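Local coordinates for GXWXG domain-containing protein (Thermomonospora curvata, PDB 4MVE) that is of unknown function, combining a GXWXG domain with a DUF4334 domain in a single compact chain with an antiparallel sheet as its main element, at residues E26-V37 with L98-A109. Sequence-based numbering, arbitrary orientation.
Sequences EELYDRLAPVPV and LREVALRGTVSA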
# COMPACT_ATOMS: atom_id res chain seq x y z
N GLU A 26 -1.42 -10.16 8.64
CA GLU A 26 -0.06 -10.16 9.15
C GLU A 26 0.56 -11.54 9.03
O GLU A 26 1.71 -11.64 8.60
CB GLU A 26 -0.03 -9.67 10.60
CG GLU A 26 1.33 -9.76 11.25
CD GLU A 26 1.50 -8.71 12.33
OE1 GLU A 26 1.65 -7.52 11.98
OE2 GLU A 26 1.37 -9.07 13.52
N GLU A 27 -0.19 -12.61 9.39
CA GLU A 27 0.30 -14.00 9.29
C GLU A 27 0.65 -14.30 7.83
O GLU A 27 1.70 -14.87 7.53
CB GLU A 27 -0.72 -15.04 9.80
CG GLU A 27 -0.93 -15.07 11.31
CD GLU A 27 -2.28 -15.57 11.79
OE1 GLU A 27 -3.08 -16.08 10.97
OE2 GLU A 27 -2.55 -15.43 13.01
N LEU A 28 -0.21 -13.88 6.92
CA LEU A 28 -0.01 -14.13 5.51
C LEU A 28 1.12 -13.24 4.93
O LEU A 28 1.97 -13.74 4.19
CB LEU A 28 -1.33 -13.96 4.73
CG LEU A 28 -2.41 -15.05 5.03
CD1 LEU A 28 -3.80 -14.61 4.54
CD2 LEU A 28 -2.06 -16.38 4.37
N TYR A 29 1.18 -11.97 5.35
CA TYR A 29 2.21 -11.03 4.93
C TYR A 29 3.62 -11.52 5.28
O TYR A 29 4.52 -11.44 4.43
CB TYR A 29 1.93 -9.68 5.58
CG TYR A 29 2.91 -8.58 5.22
CD1 TYR A 29 4.02 -8.33 6.02
CD2 TYR A 29 2.67 -7.73 4.15
CE1 TYR A 29 4.91 -7.29 5.72
CE2 TYR A 29 3.52 -6.65 3.87
CZ TYR A 29 4.66 -6.46 4.64
OH TYR A 29 5.49 -5.42 4.36
N ASP A 30 3.82 -12.01 6.51
CA ASP A 30 5.13 -12.47 6.99
C ASP A 30 5.71 -13.64 6.15
O ASP A 30 6.90 -13.88 6.22
CB ASP A 30 5.07 -12.87 8.47
CG ASP A 30 4.90 -11.68 9.42
OD1 ASP A 30 5.14 -10.52 8.99
OD2 ASP A 30 4.56 -11.91 10.60
N ARG A 31 4.88 -14.30 5.33
CA ARG A 31 5.29 -15.42 4.48
C ARG A 31 5.57 -14.94 3.04
O ARG A 31 6.00 -15.73 2.20
CB ARG A 31 4.21 -16.52 4.51
CG ARG A 31 4.29 -17.36 5.78
CD ARG A 31 2.97 -17.95 6.24
NE ARG A 31 2.42 -18.90 5.27
CZ ARG A 31 1.14 -19.24 5.22
NH1 ARG A 31 0.72 -20.09 4.30
NH2 ARG A 31 0.27 -18.74 6.09
N LEU A 32 5.38 -13.64 2.78
CA LEU A 32 5.59 -13.08 1.45
C LEU A 32 7.02 -12.68 1.20
O LEU A 32 7.79 -12.36 2.11
CB LEU A 32 4.66 -11.88 1.18
CG LEU A 32 3.13 -12.14 1.26
CD1 LEU A 32 2.39 -10.84 1.05
CD2 LEU A 32 2.66 -13.21 0.24
N ALA A 33 7.37 -12.69 -0.09
CA ALA A 33 8.68 -12.34 -0.60
C ALA A 33 8.85 -10.82 -0.71
O ALA A 33 7.92 -10.12 -1.10
CB ALA A 33 8.90 -13.00 -1.96
N PRO A 34 10.07 -10.29 -0.44
CA PRO A 34 10.32 -8.86 -0.67
C PRO A 34 10.35 -8.54 -2.18
O PRO A 34 10.49 -9.45 -3.01
CB PRO A 34 11.69 -8.61 -0.04
CG PRO A 34 12.35 -9.93 0.06
CD PRO A 34 11.30 -11.01 -0.00
N VAL A 35 10.23 -7.25 -2.53
CA VAL A 35 10.24 -6.78 -3.92
C VAL A 35 11.32 -5.73 -4.08
O VAL A 35 11.50 -4.93 -3.15
CB VAL A 35 8.87 -6.26 -4.45
CG1 VAL A 35 7.84 -7.37 -4.52
CG2 VAL A 35 8.32 -5.07 -3.65
N PRO A 36 12.01 -5.65 -5.24
CA PRO A 36 12.97 -4.55 -5.44
C PRO A 36 12.21 -3.24 -5.72
O PRO A 36 11.02 -3.28 -6.07
CB PRO A 36 13.79 -5.01 -6.65
CG PRO A 36 12.92 -5.91 -7.40
CD PRO A 36 11.93 -6.51 -6.45
N VAL A 37 12.90 -2.08 -5.57
CA VAL A 37 12.35 -0.73 -5.76
C VAL A 37 11.72 -0.54 -7.17
O VAL A 37 10.58 -0.05 -7.24
CB VAL A 37 13.44 0.34 -5.45
CG1 VAL A 37 13.11 1.71 -6.03
CG2 VAL A 37 13.68 0.44 -3.94
N LEU A 98 10.82 6.13 -2.68
CA LEU A 98 11.05 4.71 -2.41
C LEU A 98 12.45 4.44 -1.94
O LEU A 98 13.42 4.99 -2.50
CB LEU A 98 10.81 3.87 -3.66
CG LEU A 98 9.34 3.72 -4.15
CD1 LEU A 98 9.32 3.31 -5.62
CD2 LEU A 98 8.58 2.69 -3.31
N ARG A 99 12.57 3.61 -0.92
CA ARG A 99 13.86 3.15 -0.38
C ARG A 99 13.73 1.68 0.02
O ARG A 99 12.59 1.16 0.07
CB ARG A 99 14.30 3.99 0.83
CG ARG A 99 14.55 5.49 0.55
CD ARG A 99 15.74 5.66 -0.41
NE ARG A 99 16.18 7.05 -0.57
CZ ARG A 99 15.76 7.88 -1.52
NH1 ARG A 99 14.80 7.51 -2.36
NH2 ARG A 99 16.26 9.10 -1.61
N GLU A 100 14.85 1.00 0.27
CA GLU A 100 14.81 -0.37 0.77
C GLU A 100 14.92 -0.27 2.28
O GLU A 100 15.90 0.29 2.76
CB GLU A 100 15.92 -1.24 0.18
CG GLU A 100 15.72 -1.51 -1.31
CD GLU A 100 16.86 -2.33 -1.88
OE1 GLU A 100 17.96 -1.76 -2.09
OE2 GLU A 100 16.66 -3.55 -2.10
N VAL A 101 13.88 -0.73 3.00
CA VAL A 101 13.76 -0.64 4.46
C VAL A 101 13.41 -2.02 5.05
O VAL A 101 12.70 -2.76 4.39
CB VAL A 101 12.67 0.41 4.86
CG1 VAL A 101 12.68 0.70 6.37
CG2 VAL A 101 12.81 1.73 4.05
N ALA A 102 13.96 -2.37 6.25
CA ALA A 102 13.64 -3.64 6.92
C ALA A 102 12.36 -3.52 7.74
O ALA A 102 12.10 -2.49 8.36
CB ALA A 102 14.78 -4.07 7.83
N LEU A 103 11.60 -4.61 7.78
CA LEU A 103 10.44 -4.79 8.62
C LEU A 103 10.43 -6.23 9.04
O LEU A 103 10.32 -7.10 8.17
CB LEU A 103 9.12 -4.38 7.96
CG LEU A 103 7.85 -4.73 8.81
CD1 LEU A 103 7.66 -3.75 9.98
CD2 LEU A 103 6.60 -4.78 7.95
N ARG A 104 10.61 -6.49 10.36
CA ARG A 104 10.64 -7.83 10.95
C ARG A 104 11.76 -8.68 10.33
O ARG A 104 11.55 -9.84 10.00
CB ARG A 104 9.29 -8.53 10.76
CG ARG A 104 8.18 -7.78 11.39
CD ARG A 104 6.85 -8.35 11.00
NE ARG A 104 5.85 -7.48 11.57
CZ ARG A 104 4.69 -7.18 11.01
NH1 ARG A 104 4.30 -7.78 9.88
NH2 ARG A 104 3.88 -6.32 11.60
N GLY A 105 12.91 -8.06 10.14
CA GLY A 105 14.07 -8.71 9.55
C GLY A 105 14.06 -8.87 8.04
O GLY A 105 15.00 -9.45 7.49
N THR A 106 12.99 -8.40 7.35
CA THR A 106 12.96 -8.53 5.90
C THR A 106 13.05 -7.16 5.30
O THR A 106 12.25 -6.28 5.63
CB THR A 106 11.72 -9.29 5.41
OG1 THR A 106 11.75 -10.61 5.96
CG2 THR A 106 11.64 -9.35 3.88
N VAL A 107 14.03 -6.99 4.43
CA VAL A 107 14.32 -5.78 3.67
C VAL A 107 13.56 -5.87 2.34
O VAL A 107 13.71 -6.82 1.63
CB VAL A 107 15.86 -5.63 3.46
CG1 VAL A 107 16.18 -4.53 2.45
CG2 VAL A 107 16.59 -5.37 4.80
N SER A 108 12.75 -4.87 2.03
CA SER A 108 11.98 -4.78 0.80
C SER A 108 11.79 -3.33 0.42
O SER A 108 12.11 -2.43 1.22
CB SER A 108 10.62 -5.44 0.97
OG SER A 108 9.98 -5.60 -0.29
N ALA A 109 11.28 -3.08 -0.78
CA ALA A 109 10.91 -1.74 -1.20
C ALA A 109 9.84 -1.20 -0.25
O ALA A 109 8.91 -1.91 0.17
CB ALA A 109 10.40 -1.73 -2.63
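Val35 and Ser108 meet where the chain leaving helix 22-29 runs along a beta hairpin, strands 96-103 and 106-113 joined by a type I' turn from Leu103 to Thr106, within the antiparallel sheet. Two bonds tie the chains here, the first nearly straight. Val35 N donates to Ser108 OG at 2.8 Å and 169°, and Ala109 N returns a more bent bond to Val35 O at 3.0 Å. With OG anti to its own backbone N (chi1 -168°), Ser108 turns its hydroxyl to Val35 N while also bonding the carbonyl of Phe122 on strand 118-124, which accounts for the polar atom of this buried residue. Packing is tight alongside: Pro34 CB lies 3.5 Å from Ser108 CB, closer than ordinary carbon contact. Val37 reaches both strands, CG1 against Leu98 CB and CG2 touching Glu100 CG and Ala109 CB.

Glu26 and Asp30, by contrast, hold the more exposed hairpin turn mainly through charge. Arg104, extended from CG to NE, brings its guanidinium within reach of both carboxylates. Glu26 lies over one face, its OE1 2.6 Å from Arg104 NH2 in a salt bridge; Asp30 OD1 approaches near the edge and receives NH1 on its syn side, the bond bent to 145°. Glu26 OE1 also meets Arg22 and the hydroxyl of Tyr144, and that hydroxyl bonds Arg104 NH1 as well. An alanine at Glu26 would remove the carboxylate shared by Arg104, Arg22 and Tyr144, and would probably leave the guanidinium more mobile, with Asp30 as its remaining acidic partner across this contact. Next to the charges, Tyr29, whose OH bonds the carbonyl of His121, approaches Leu103 at about a right angle, CE1 lying 3.8 Å from Leu103 CD2.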